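Local coordinates for protein exopolyphosphatase (Cytophaga hutchinsonii, PDB 3MDQ) that probably hydrolyses inorganic polyphosphate from the chain end, releasing orthophosphate, as a member of the Ppx/GppA phosphatase family with an actin-like ATPase fold, at residues 97-100 / 104-107; 34-39 / 59-64. One frame throughout, in Å; residues are numbered along the deposited sequence.

Contact 1 of 2, residues 97-100 / 104-107; sequences RIKK and IDVE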
loop_
_atom_site.group_PDB
_atom_site.type_symbol
_atom_site.label_atom_id
_atom_site.label_comp_id
_atom_site.label_asym_id
_atom_site.label_seq_id
_atom_site.Cartn_x
_atom_site.Cartn_y
_atom_site.Cartn_z
ATOM N N ARG A 97 -16.443 -14.729 -10.765
ATOM C CA ARG A 97 -15.458 -15.514 -11.548
ATOM C C ARG A 97 -14.418 -16.133 -10.614
ATOM O O ARG A 97 -14.043 -17.286 -10.786
ATOM C CB ARG A 97 -14.811 -14.691 -12.666
ATOM C CG ARG A 97 -15.751 -14.311 -13.806
ATOM C CD ARG A 97 -15.051 -13.471 -14.879
ATOM N NE ARG A 97 -15.943 -12.960 -15.925
ATOM C CZ ARG A 97 -15.558 -12.103 -16.892
ATOM N NH1 ARG A 97 -14.324 -11.684 -16.953
ATOM N NH2 ARG A 97 -16.434 -11.665 -17.767
ATOM N N ILE A 98 -13.966 -15.384 -9.611
ATOM C CA ILE A 98 -13.010 -15.894 -8.638
ATOM C C ILE A 98 -13.600 -17.076 -7.847
ATOM O O ILE A 98 -12.939 -18.092 -7.607
ATOM C CB ILE A 98 -12.482 -14.779 -7.685
ATOM C CG1 ILE A 98 -11.678 -13.778 -8.512
ATOM C CG2 ILE A 98 -11.676 -15.400 -6.516
ATOM C CD1 ILE A 98 -11.346 -12.442 -7.777
ATOM N N LYS A 99 -14.839 -16.952 -7.406
ATOM C CA LYS A 99 -15.486 -18.012 -6.655
ATOM C C LYS A 99 -15.584 -19.281 -7.519
ATOM O O LYS A 99 -15.290 -20.385 -7.048
ATOM C CB LYS A 99 -16.882 -17.564 -6.183
ATOM C CG LYS A 99 -17.694 -18.617 -5.483
ATOM C CD LYS A 99 -16.975 -19.147 -4.252
ATOM C CE LYS A 99 -17.924 -19.994 -3.377
ATOM N NZ LYS A 99 -17.212 -20.434 -2.161
ATOM N N LYS A 100 -15.951 -19.121 -8.780
ATOM C CA LYS A 100 -16.085 -20.257 -9.680
ATOM C C LYS A 100 -14.742 -20.926 -9.928
ATOM O O LYS A 100 -14.639 -22.159 -9.896
ATOM C CB LYS A 100 -16.722 -19.818 -10.997
ATOM C CG LYS A 100 -16.887 -20.957 -12.035
ATOM C CD LYS A 100 -17.838 -20.507 -13.146
ATOM C CE LYS A 100 -17.513 -21.144 -14.490
ATOM N NZ LYS A 100 -18.072 -20.317 -15.604
ATOM N N ILE A 104 -12.625 -19.203 -3.772
ATOM C CA ILE A 104 -12.232 -18.236 -2.743
ATOM C C ILE A 104 -13.326 -17.149 -2.785
ATOM O O ILE A 104 -13.722 -16.698 -3.873
ATOM C CB ILE A 104 -10.843 -17.678 -3.035
ATOM C CG1 ILE A 104 -9.766 -18.763 -2.802
ATOM C CG2 ILE A 104 -10.550 -16.434 -2.144
ATOM C CD1 ILE A 104 -8.387 -18.401 -3.341
ATOM N N ASP A 105 -13.803 -16.738 -1.614
ATOM C CA ASP A 105 -14.788 -15.647 -1.519
ATOM C C ASP A 105 -14.058 -14.360 -1.165
ATOM O O ASP A 105 -13.346 -14.275 -0.183
ATOM C CB ASP A 105 -15.928 -15.938 -0.523
ATOM C CG ASP A 105 -16.861 -17.062 -1.022
ATOM O OD1 ASP A 105 -17.807 -16.833 -1.844
ATOM O OD2 ASP A 105 -16.619 -18.186 -0.606
ATOM N N VAL A 106 -14.155 -13.387 -2.045
ATOM C CA VAL A 106 -13.536 -12.087 -1.835
ATOM C C VAL A 106 -14.320 -11.306 -0.787
ATOM O O VAL A 106 -15.547 -11.184 -0.907
ATOM C CB VAL A 106 -13.510 -11.320 -3.143
ATOM C CG1 VAL A 106 -12.940 -9.854 -2.949
ATOM C CG2 VAL A 106 -12.684 -12.071 -4.126
ATOM N N GLU A 107 -13.623 -10.783 0.203
ATOM C CA GLU A 107 -14.187 -9.872 1.218
ATOM C C GLU A 107 -13.865 -8.434 0.779
ATOM O O GLU A 107 -12.709 -8.016 0.839
ATOM C CB GLU A 107 -13.577 -10.176 2.577
ATOM C CG GLU A 107 -14.060 -9.274 3.699
ATOM C CD GLU A 107 -15.230 -9.859 4.478
ATOM O OE1 GLU A 107 -15.124 -11.042 4.896
ATOM O OE2 GLU A 107 -16.232 -9.125 4.688
#
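Lys99 and Ile104 bring the backbones closest, their CA atoms 5.1 Å apart where the chain leaves helix 91-102 and turns back toward strand 106-108. At that point Lys99 CA lies 3.5 Å from Ile104 O, a CA-H...O contact with an angle of 133° at the hydrogen. Ile98 CG2 meets the same oxygen, Ile104 O, at 3.6 Å. Ile98 divides its branches: CG2 faces Ile104, 4.2 Å from Ile104 CB, while the other branch sets CD1 3.9 Å from Val106 CG2, the Ile98 and Val106 side chains crossing at about a right angle. The polar part of the contact is a salt bridge between two exposed side chains. The Lys99 chain leaves with CG anti to the backbone N and then bends at chi2 (59°), which carries CD and CE alongside the Asp105 oxygens, CD 3.4 Å from Asp105 OD1, and brings NZ 2.8 Å from Asp105 OD2. The ammonium meets OD2 on its syn side, 24° out of the carboxylate plane. Asn103 OD1 takes a second hydrogen bond from NZ. Around this helix-to-strand return of a beta-alpha-beta crossover, Ile98 also packs on Leu59 and Leu62 of helix 52-71, Ile98 and Val106 touch Met11 of strand 5-11, and Glu107 pairs through its backbone with Ala79 and Gly81, laying strand 106-108 parallel to strand 76-81 at the edge of the sheet.

Contact 2 of 2, residues 34-39 / 59-64; sequences EKSAVG and LDTLKK. With SO4 (sulfate ion), chain F.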
loop_
_atom_site.group_PDB
_atom_site.type_symbol
_atom_site.label_atom_id
_atom_site.label_comp_id
_atom_site.label_asym_id
_atom_site.label_seq_id
_atom_site.Cartn_x
_atom_site.Cartn_y
_atom_site.Cartn_z
ATOM N N GLU A 34 4.627 -13.481 -1.264
ATOM C CA GLU A 34 4.694 -13.496 -2.729
ATOM C C GLU A 34 3.935 -12.279 -3.248
ATOM O O GLU A 34 2.958 -11.881 -2.635
ATOM C CB GLU A 34 3.989 -14.767 -3.232
ATOM C CG GLU A 34 4.018 -15.001 -4.719
ATOM C CD GLU A 34 4.841 -16.204 -5.083
ATOM O OE1 GLU A 34 5.298 -16.900 -4.152
ATOM O OE2 GLU A 34 5.022 -16.460 -6.290
ATOM N N LYS A 35 4.375 -11.689 -4.361
ATOM C CA LYS A 35 3.611 -10.651 -5.018
ATOM C C LYS A 35 3.486 -10.947 -6.506
ATOM O O LYS A 35 4.292 -11.681 -7.098
ATOM C CB LYS A 35 4.249 -9.280 -4.842
ATOM C CG LYS A 35 5.589 -9.129 -5.528
ATOM C CD LYS A 35 6.203 -7.722 -5.263
ATOM C CE LYS A 35 7.726 -7.756 -5.463
ATOM N NZ LYS A 35 8.422 -6.654 -4.755
ATOM N N SER A 36 2.482 -10.331 -7.111
ATOM C CA SER A 36 2.259 -10.482 -8.534
ATOM C C SER A 36 1.642 -9.205 -9.044
ATOM O O SER A 36 0.659 -8.705 -8.466
ATOM C CB SER A 36 1.317 -11.676 -8.724
ATOM O OG SER A 36 0.888 -11.826 -10.076
ATOM N N ALA A 37 2.221 -8.648 -10.109
ATOM C CA ALA A 37 1.703 -7.428 -10.705
ATOM C C ALA A 37 0.470 -7.788 -11.555
ATOM O O ALA A 37 0.517 -8.716 -12.395
ATOM C CB ALA A 37 2.799 -6.737 -11.559
ATOM N N VAL A 38 -0.653 -7.168 -11.234
ATOM C CA VAL A 38 -1.918 -7.446 -11.870
ATOM C C VAL A 38 -2.455 -6.240 -12.618
ATOM O O VAL A 38 -3.056 -6.392 -13.678
ATOM C CB VAL A 38 -2.971 -7.910 -10.817
ATOM C CG1 VAL A 38 -4.389 -7.965 -11.417
ATOM C CG2 VAL A 38 -2.564 -9.314 -10.273
ATOM N N GLY A 39 -2.274 -5.031 -12.108
ATOM C CA GLY A 39 -2.800 -3.882 -12.823
ATOM C C GLY A 39 -4.296 -3.908 -12.959
ATOM O O GLY A 39 -4.819 -3.701 -14.034
ATOM N N LEU A 59 -7.467 -13.179 -12.423
ATOM C CA LEU A 59 -7.753 -14.608 -12.346
ATOM C C LEU A 59 -6.505 -15.454 -12.537
ATOM O O LEU A 59 -6.312 -16.451 -11.845
ATOM C CB LEU A 59 -8.842 -15.059 -13.327
ATOM C CG LEU A 59 -10.272 -15.010 -12.824
ATOM C CD1 LEU A 59 -10.480 -16.102 -11.812
ATOM C CD2 LEU A 59 -10.617 -13.679 -12.228
ATOM N N ASP A 60 -5.652 -15.068 -13.473
ATOM C CA ASP A 60 -4.384 -15.781 -13.672
ATOM C C ASP A 60 -3.610 -15.811 -12.365
ATOM O O ASP A 60 -3.169 -16.852 -11.895
ATOM C CB ASP A 60 -3.557 -15.080 -14.743
ATOM C CG ASP A 60 -2.215 -15.759 -14.988
ATOM O OD1 ASP A 60 -2.217 -16.977 -15.262
ATOM O OD2 ASP A 60 -1.176 -15.079 -14.929
ATOM N N THR A 61 -3.473 -14.659 -11.742
ATOM C CA THR A 61 -2.712 -14.564 -10.513
ATOM C C THR A 61 -3.373 -15.357 -9.389
ATOM O O THR A 61 -2.689 -16.049 -8.640
ATOM C CB THR A 61 -2.540 -13.096 -10.098
ATOM O OG1 THR A 61 -1.629 -12.474 -11.019
ATOM C CG2 THR A 61 -1.966 -12.951 -8.679
ATOM N N LEU A 62 -4.693 -15.266 -9.297
ATOM C CA LEU A 62 -5.389 -15.994 -8.246
ATOM C C LEU A 62 -5.318 -17.527 -8.418
ATOM O O LEU A 62 -5.258 -18.259 -7.419
ATOM C CB LEU A 62 -6.816 -15.458 -8.045
ATOM C CG LEU A 62 -6.819 -14.024 -7.450
ATOM C CD1 LEU A 62 -8.191 -13.429 -7.534
ATOM C CD2 LEU A 62 -6.291 -13.963 -6.030
ATOM N N LYS A 63 -5.276 -18.012 -9.671
ATOM C CA LYS A 63 -5.089 -19.428 -9.925
ATOM C C LYS A 63 -3.717 -19.852 -9.417
ATOM O O LYS A 63 -3.575 -20.892 -8.777
ATOM C CB LYS A 63 -5.266 -19.752 -11.404
ATOM C CG LYS A 63 -6.723 -19.675 -11.893
ATOM C CD LYS A 63 -6.895 -20.001 -13.366
ATOM C CE LYS A 63 -6.754 -21.508 -13.668
ATOM N NZ LYS A 63 -7.851 -22.335 -13.025
ATOM N N LYS A 64 -2.696 -19.035 -9.669
ATOM C CA LYS A 64 -1.379 -19.311 -9.133
ATOM C C LYS A 64 -1.307 -19.262 -7.608
ATOM O O LYS A 64 -0.687 -20.119 -6.977
ATOM C CB LYS A 64 -0.353 -18.384 -9.768
ATOM C CG LYS A 64 -0.153 -18.691 -11.253
ATOM C CD LYS A 64 0.733 -17.648 -11.938
ATOM C CE LYS A 64 0.829 -17.938 -13.436
ATOM N NZ LYS A 64 1.457 -16.829 -14.183
HETATM S S SO4 F . 6.643 -4.711 -2.389
HETATM O O1 SO4 F . 6.961 -4.686 -3.821
HETATM O O2 SO4 F . 5.223 -4.424 -2.224
HETATM O O3 SO4 F . 7.452 -3.694 -1.725
HETATM O O4 SO4 F . 6.941 -6.036 -1.835
#
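Ser36 OG donates a hydrogen bond to Thr61 OG1 at 2.8 Å, joining strand 27-37 to helix 52-71 through two hydroxyls. Beside the bond the methyl of Thr61 rests against the serine, CG2 lying 3.5 Å from Ser36 CB. Val38 adds a branch, its CG2 3.4 Å from Thr61 OG1 and 3.8 Å from Thr61 CB. Thr61 keeps OG1 beside the backbone N and sends CG2 anti to that N, an orientation (chi1 -71°) that turns both hydroxyl and methyl to Ser36. A valine in place of Thr61 would probably leave Ser36 OG without this acceptor and cost the polar link between strand and helix. In the next shell, Thr61 OG1 has a weak hydrogen bond with Arg57 O one turn back, and the Arg57 side chain binds the carbonyls of Val38 and Gly39, fixing the end of the segment against the same helix. Phe16 of strand 15-24 packs on Val38 and Thr61, and Phe65 on Ser36. From the other face of the strand, Lys35 NZ gives O1 of a sulfate ion a 2.6 Å hydrogen bond; Arg269 also binds this ion, which probably came from the crystallisation liquor. Successive strand residues point to alternate faces, which separates two chemistries: a hydroxyl pair among apolar groups toward the helix and, with Lys35 on the other face, a cation able to hold a tetrahedral oxyanion.

Overall arrangement
From the N terminus, strands 5-11 and 15-24 lead into strand 27-37, an outermost strand of the five-stranded sheet. Contact 2 then closes a loop of 19 residues by bringing helix 52-71 back onto this strand. The chain continues through strand 76-81 to helix 91-102, where contact 1 closes a short link, three residues between its segments, into strand 106-108, the other outermost strand. The two loops follow in series, neither nesting nor crossing. Their centres lie 14 Å apart, and helices 52-71 and 91-102 join them directly: Ile98 CD1 meets Leu62 CD1 at 3.3 Å. Together the contacts tie both outermost strands to the adjoining helix pair.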